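Local coordinates for protein PA4485 (Pseudomonas aeruginosa, PDB 4AVR) that is probably a lytic transglycosylase of the RlpA family, cleaving peptidoglycan glycan strands with a strong preference for naked strands that lack stem peptides, at residues M29-R34 against V55-R60; G66-V71 against A87-E92. One frame throughout, in Å; residues are numbered along the deposited sequence.

Contact 1. Residues M29-R34 against V55-R60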
# COMPACT_ATOMS: atom_id res chain seq x y z
N MET A 29 -6.90 9.17 -9.58
CA MET A 29 -7.40 7.91 -10.15
C MET A 29 -6.37 7.37 -11.12
O MET A 29 -6.55 7.39 -12.34
CB MET A 29 -8.73 8.12 -10.83
CG MET A 29 -9.85 8.42 -9.83
SD MET A 29 -10.26 7.02 -8.77
CE MET A 29 -11.09 5.93 -9.90
N THR A 30 -5.26 6.90 -10.57
CA THR A 30 -4.10 6.51 -11.35
C THR A 30 -3.75 5.05 -11.08
O THR A 30 -4.21 4.44 -10.10
CB THR A 30 -2.88 7.41 -11.04
OG1 THR A 30 -2.64 7.45 -9.63
CG2 THR A 30 -3.14 8.83 -11.53
N ALA A 31 -2.91 4.51 -11.96
CA ALA A 31 -2.50 3.13 -11.86
C ALA A 31 -1.18 2.86 -12.57
O ALA A 31 -0.74 3.61 -13.45
CB ALA A 31 -3.58 2.19 -12.40
N ALA A 32 -0.57 1.75 -12.18
CA ALA A 32 0.62 1.19 -12.80
C ALA A 32 0.27 0.03 -13.70
O ALA A 32 -0.53 -0.82 -13.32
CB ALA A 32 1.59 0.71 -11.74
N HIS A 33 0.92 -0.04 -14.86
CA HIS A 33 0.78 -1.14 -15.80
C HIS A 33 2.12 -1.32 -16.48
O HIS A 33 2.87 -0.36 -16.65
CB HIS A 33 -0.32 -0.82 -16.81
CG HIS A 33 -0.67 -1.96 -17.73
ND1 HIS A 33 -0.05 -2.15 -18.92
CD2 HIS A 33 -1.59 -2.97 -17.58
CE1 HIS A 33 -0.58 -3.24 -19.51
NE2 HIS A 33 -1.52 -3.74 -18.69
N ARG A 34 2.44 -2.53 -16.90
CA ARG A 34 3.79 -2.78 -17.44
C ARG A 34 4.07 -2.13 -18.78
O ARG A 34 5.21 -1.80 -19.07
CB ARG A 34 4.05 -4.27 -17.57
CG ARG A 34 4.30 -4.97 -16.25
CD ARG A 34 4.39 -6.45 -16.48
NE ARG A 34 4.50 -7.21 -15.24
CZ ARG A 34 3.48 -7.51 -14.44
NH1 ARG A 34 2.25 -7.10 -14.76
NH2 ARG A 34 3.68 -8.22 -13.33
N VAL A 55 -9.20 4.33 -14.51
CA VAL A 55 -7.93 4.89 -14.06
C VAL A 55 -7.08 5.31 -15.24
O VAL A 55 -7.31 4.89 -16.38
CB VAL A 55 -7.15 3.88 -13.18
CG1 VAL A 55 -7.89 3.60 -11.88
CG2 VAL A 55 -6.84 2.60 -13.96
N ARG A 56 -6.11 6.17 -14.95
CA ARG A 56 -5.14 6.67 -15.91
C ARG A 56 -3.77 6.10 -15.56
O ARG A 56 -3.34 6.17 -14.40
CB ARG A 56 -5.14 8.21 -15.77
CG ARG A 56 -4.14 8.99 -16.58
CD ARG A 56 -4.36 10.48 -16.37
NE ARG A 56 -4.18 10.96 -14.98
CZ ARG A 56 -3.01 11.31 -14.46
NH1 ARG A 56 -1.90 11.25 -15.18
NH2 ARG A 56 -2.96 11.75 -13.21
N ILE A 57 -3.05 5.54 -16.54
CA ILE A 57 -1.75 4.92 -16.29
C ILE A 57 -0.68 6.01 -16.11
O ILE A 57 -0.51 6.87 -16.98
CB ILE A 57 -1.34 3.96 -17.44
CG1 ILE A 57 -2.43 2.88 -17.63
CG2 ILE A 57 0.04 3.37 -17.18
CD1 ILE A 57 -2.80 2.10 -16.37
N ASN A 58 0.03 5.96 -15.00
CA ASN A 58 1.13 6.90 -14.75
C ASN A 58 2.36 6.25 -14.13
O ASN A 58 3.23 6.96 -13.66
CB ASN A 58 0.66 8.12 -13.94
CG ASN A 58 0.52 7.82 -12.47
OD1 ASN A 58 0.52 6.65 -12.08
ND2 ASN A 58 0.41 8.87 -11.65
N ASP A 59 2.45 4.92 -14.13
CA ASP A 59 3.57 4.26 -13.47
C ASP A 59 3.80 2.89 -14.07
O ASP A 59 2.95 2.36 -14.79
CB ASP A 59 3.30 4.16 -11.96
CG ASP A 59 4.56 4.06 -11.10
OD1 ASP A 59 5.69 4.12 -11.62
OD2 ASP A 59 4.40 3.95 -9.86
N ARG A 60 4.97 2.34 -13.75
CA ARG A 60 5.36 0.99 -14.11
C ARG A 60 5.31 0.10 -12.88
O ARG A 60 4.86 0.50 -11.81
CB ARG A 60 6.74 1.01 -14.80
CG ARG A 60 6.75 1.81 -16.10
CD ARG A 60 5.83 1.20 -17.14
NE ARG A 60 5.74 2.01 -18.34
CZ ARG A 60 4.63 2.15 -19.07
NH1 ARG A 60 3.51 1.52 -18.73
NH2 ARG A 60 4.61 2.94 -20.14
O HOH W 1 -0.70 9.41 -8.72

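Contact 2. Residues G66-V71 against A87-E92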
# COMPACT_ATOMS: atom_id res chain seq x y z
N GLY A 66 1.42 -12.57 -12.38
CA GLY A 66 0.03 -12.71 -12.02
C GLY A 66 -0.66 -11.43 -11.61
O GLY A 66 -1.89 -11.40 -11.55
N ARG A 67 0.12 -10.39 -11.32
CA ARG A 67 -0.42 -9.08 -10.96
C ARG A 67 -0.40 -8.21 -12.21
O ARG A 67 0.65 -8.04 -12.83
CB ARG A 67 0.39 -8.46 -9.79
CG ARG A 67 -0.25 -7.22 -9.14
CD ARG A 67 0.37 -6.87 -7.79
NE ARG A 67 0.32 -8.00 -6.87
CZ ARG A 67 1.25 -8.27 -5.94
NH1 ARG A 67 2.33 -7.50 -5.81
NH2 ARG A 67 1.10 -9.36 -5.18
N ILE A 68 -1.56 -7.67 -12.60
CA ILE A 68 -1.71 -6.93 -13.84
C ILE A 68 -1.74 -5.42 -13.66
O ILE A 68 -1.35 -4.70 -14.57
CB ILE A 68 -2.97 -7.43 -14.61
CG1 ILE A 68 -2.94 -6.98 -16.07
CG2 ILE A 68 -4.27 -7.03 -13.93
CD1 ILE A 68 -4.00 -7.65 -16.92
N ILE A 69 -2.20 -4.93 -12.51
CA ILE A 69 -2.35 -3.49 -12.32
C ILE A 69 -2.27 -3.16 -10.85
O ILE A 69 -2.71 -3.95 -10.02
CB ILE A 69 -3.68 -3.00 -12.96
CG1 ILE A 69 -3.72 -1.49 -13.16
CG2 ILE A 69 -4.90 -3.54 -12.22
CD1 ILE A 69 -4.80 -1.04 -14.13
N ASP A 70 -1.66 -2.02 -10.52
CA ASP A 70 -1.65 -1.49 -9.16
C ASP A 70 -2.35 -0.14 -9.19
O ASP A 70 -1.97 0.71 -9.98
CB ASP A 70 -0.21 -1.28 -8.66
CG ASP A 70 0.64 -2.55 -8.71
OD1 ASP A 70 0.11 -3.68 -8.60
OD2 ASP A 70 1.87 -2.41 -8.88
N VAL A 71 -3.36 0.06 -8.34
CA VAL A 71 -4.19 1.26 -8.41
C VAL A 71 -4.00 2.15 -7.18
O VAL A 71 -3.52 1.71 -6.14
CB VAL A 71 -5.69 0.90 -8.60
CG1 VAL A 71 -5.88 0.01 -9.82
CG2 VAL A 71 -6.27 0.26 -7.35
N ALA A 87 -7.58 -8.13 -5.56
CA ALA A 87 -8.79 -8.66 -6.16
C ALA A 87 -8.48 -9.09 -7.57
O ALA A 87 -7.66 -8.46 -8.24
CB ALA A 87 -9.90 -7.61 -6.18
N PRO A 88 -9.18 -10.11 -8.08
CA PRO A 88 -9.12 -10.39 -9.51
C PRO A 88 -9.86 -9.31 -10.27
O PRO A 88 -10.97 -8.94 -9.90
CB PRO A 88 -9.85 -11.74 -9.63
CG PRO A 88 -10.84 -11.70 -8.50
CD PRO A 88 -10.20 -10.91 -7.39
N VAL A 89 -9.26 -8.81 -11.35
CA VAL A 89 -9.87 -7.77 -12.15
C VAL A 89 -9.82 -8.10 -13.63
O VAL A 89 -8.94 -8.79 -14.13
CB VAL A 89 -9.22 -6.37 -11.93
CG1 VAL A 89 -9.40 -5.91 -10.49
CG2 VAL A 89 -7.77 -6.34 -12.35
N ARG A 90 -10.80 -7.54 -14.32
CA ARG A 90 -10.74 -7.38 -15.78
C ARG A 90 -10.27 -5.95 -16.05
O ARG A 90 -10.64 -5.02 -15.32
CB ARG A 90 -12.13 -7.55 -16.41
CG ARG A 90 -12.12 -8.09 -17.83
CD ARG A 90 -11.90 -9.59 -17.81
NE ARG A 90 -11.85 -10.23 -19.12
CZ ARG A 90 -12.90 -10.53 -19.87
NH1 ARG A 90 -14.12 -10.20 -19.49
NH2 ARG A 90 -12.72 -11.17 -21.02
N ILE A 91 -9.43 -5.78 -17.06
CA ILE A 91 -9.07 -4.46 -17.54
C ILE A 91 -9.38 -4.33 -19.01
O ILE A 91 -9.29 -5.29 -19.79
CB ILE A 91 -7.59 -4.09 -17.25
CG1 ILE A 91 -6.60 -4.93 -18.05
CG2 ILE A 91 -7.32 -4.16 -15.76
CD1 ILE A 91 -5.17 -4.41 -17.96
N GLU A 92 -9.77 -3.12 -19.40
CA GLU A 92 -10.02 -2.81 -20.79
C GLU A 92 -9.49 -1.43 -21.09
O GLU A 92 -9.93 -0.46 -20.49
CB GLU A 92 -11.51 -2.86 -21.07
CG GLU A 92 -11.84 -2.60 -22.53
CD GLU A 92 -13.32 -2.48 -22.80
OE1 GLU A 92 -14.15 -2.71 -21.90
OE2 GLU A 92 -13.68 -2.14 -23.95

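Contact 1. Residues M29-R34 against V55-R60
Thr30 and Ala31 pair in parallel with Arg56 and Ile57, joining strands 30-32 and 52-59 in the sheet of the double-psi beta-barrel domain to which the RlpA family belongs. The backbone ladder runs from Arg56 N to Met29 O (2.9 Å), through Ala31 N to Arg56 O, to Asn58 N on Ala31 O, nearly straight on the carbonyl (C=O...N 164°). Farther on, His33 N bonds to Asp59 O at 3.1 Å. The two sheet faces differ in character. On one, Ala31 CB lies 3.6 Å from Val55 CG2, while Ile57 CD1 reaches Ala31 CB and His33 CB. On the other, Thr30 and Arg56 run side by side, and Thr30 CG2 sits over one face of the guanidinium, 3.4 Å from Arg56 NH2. Thr30 OG1 and Asn58 ND2 share a water, which accepts from the amide. The Arg60 chain, bent at chi2 (-63°), turns back to the first strand. Arg60 NH1, which also bonds to Leu36 O, meets His33 O at 2.9 Å, with that oxygen in the guanidinium plane but the nitrogen above the carbonyl plane. Farther out, Glu22 forms a salt bridge with Arg56 NH1 and accepts from Asn58 ND2. Asp59 is held by Tyr9 OH and Ala19 N, and Arg12 of the second subunit bonds through NH1 to Arg60 O.

Contact 2. Residues G66-V71 against A87-E92
Ile68 and Ile91 reach toward each other tip to tip, their CD1 methyls 3.6 Å apart, and this is the closest meeting of strands 67-71 and 87-92. Ile68 CG1 lies anti to its backbone N (chi1 -164°) and the chain continues extended, which carries CD1 across the gap; Ile91 answers with an extended outer arm of its own, and its CD1 also touches Ile68 CG1 at 3.9 Å. Val89 presents one methyl to Ile68 and Ile69. Its CG2 rests 3.9 Å from Ile68 CG2, where the two side chains slant across one another, and 4.0 Å from Ile69 CG2, where they cross at about a right angle. A looser touch between Ile69 CD1 and Ile91 CG2 (4.3 Å) completes the group. Methyl and methylene groups thus make the whole contact. The strand axes are 8.5 Å apart and 92° to one another, so side chains, not backbone pairing, fill the distance. Val44 of strand 41-46 packs against both Ile69 and Val89, Val42 against Ile91, and Ala6 of strand 2-8 against Val89, extending the cluster with further aliphatic groups. Strands facing each other nearly at right angles across a buried aliphatic interior are in keeping with the barrel core of the double-psi beta-barrel fold.

In the fold
The two contacts illustrate two ways in which one small beta domain is held together: contact 1 pairs neighbouring strands edge to edge, while contact 2 packs strands across the interior. Their centres are about 11 Å apart, and they follow in series along the chain, contact 1 closing before contact 2 opens. Strands 30-32 and 67-71 are antiparallel neighbours in the shared mixed sheet, where Ala32 N lies 2.8 Å from Asp70 O, probably hydrogen-bonded, and Ile69 packs on Ala31. Strand 67-71 therefore links the ladder to the hydrophobic core. Both segment pairs also touch the second subunit, whose Arg12 forms a salt bridge with Asp70.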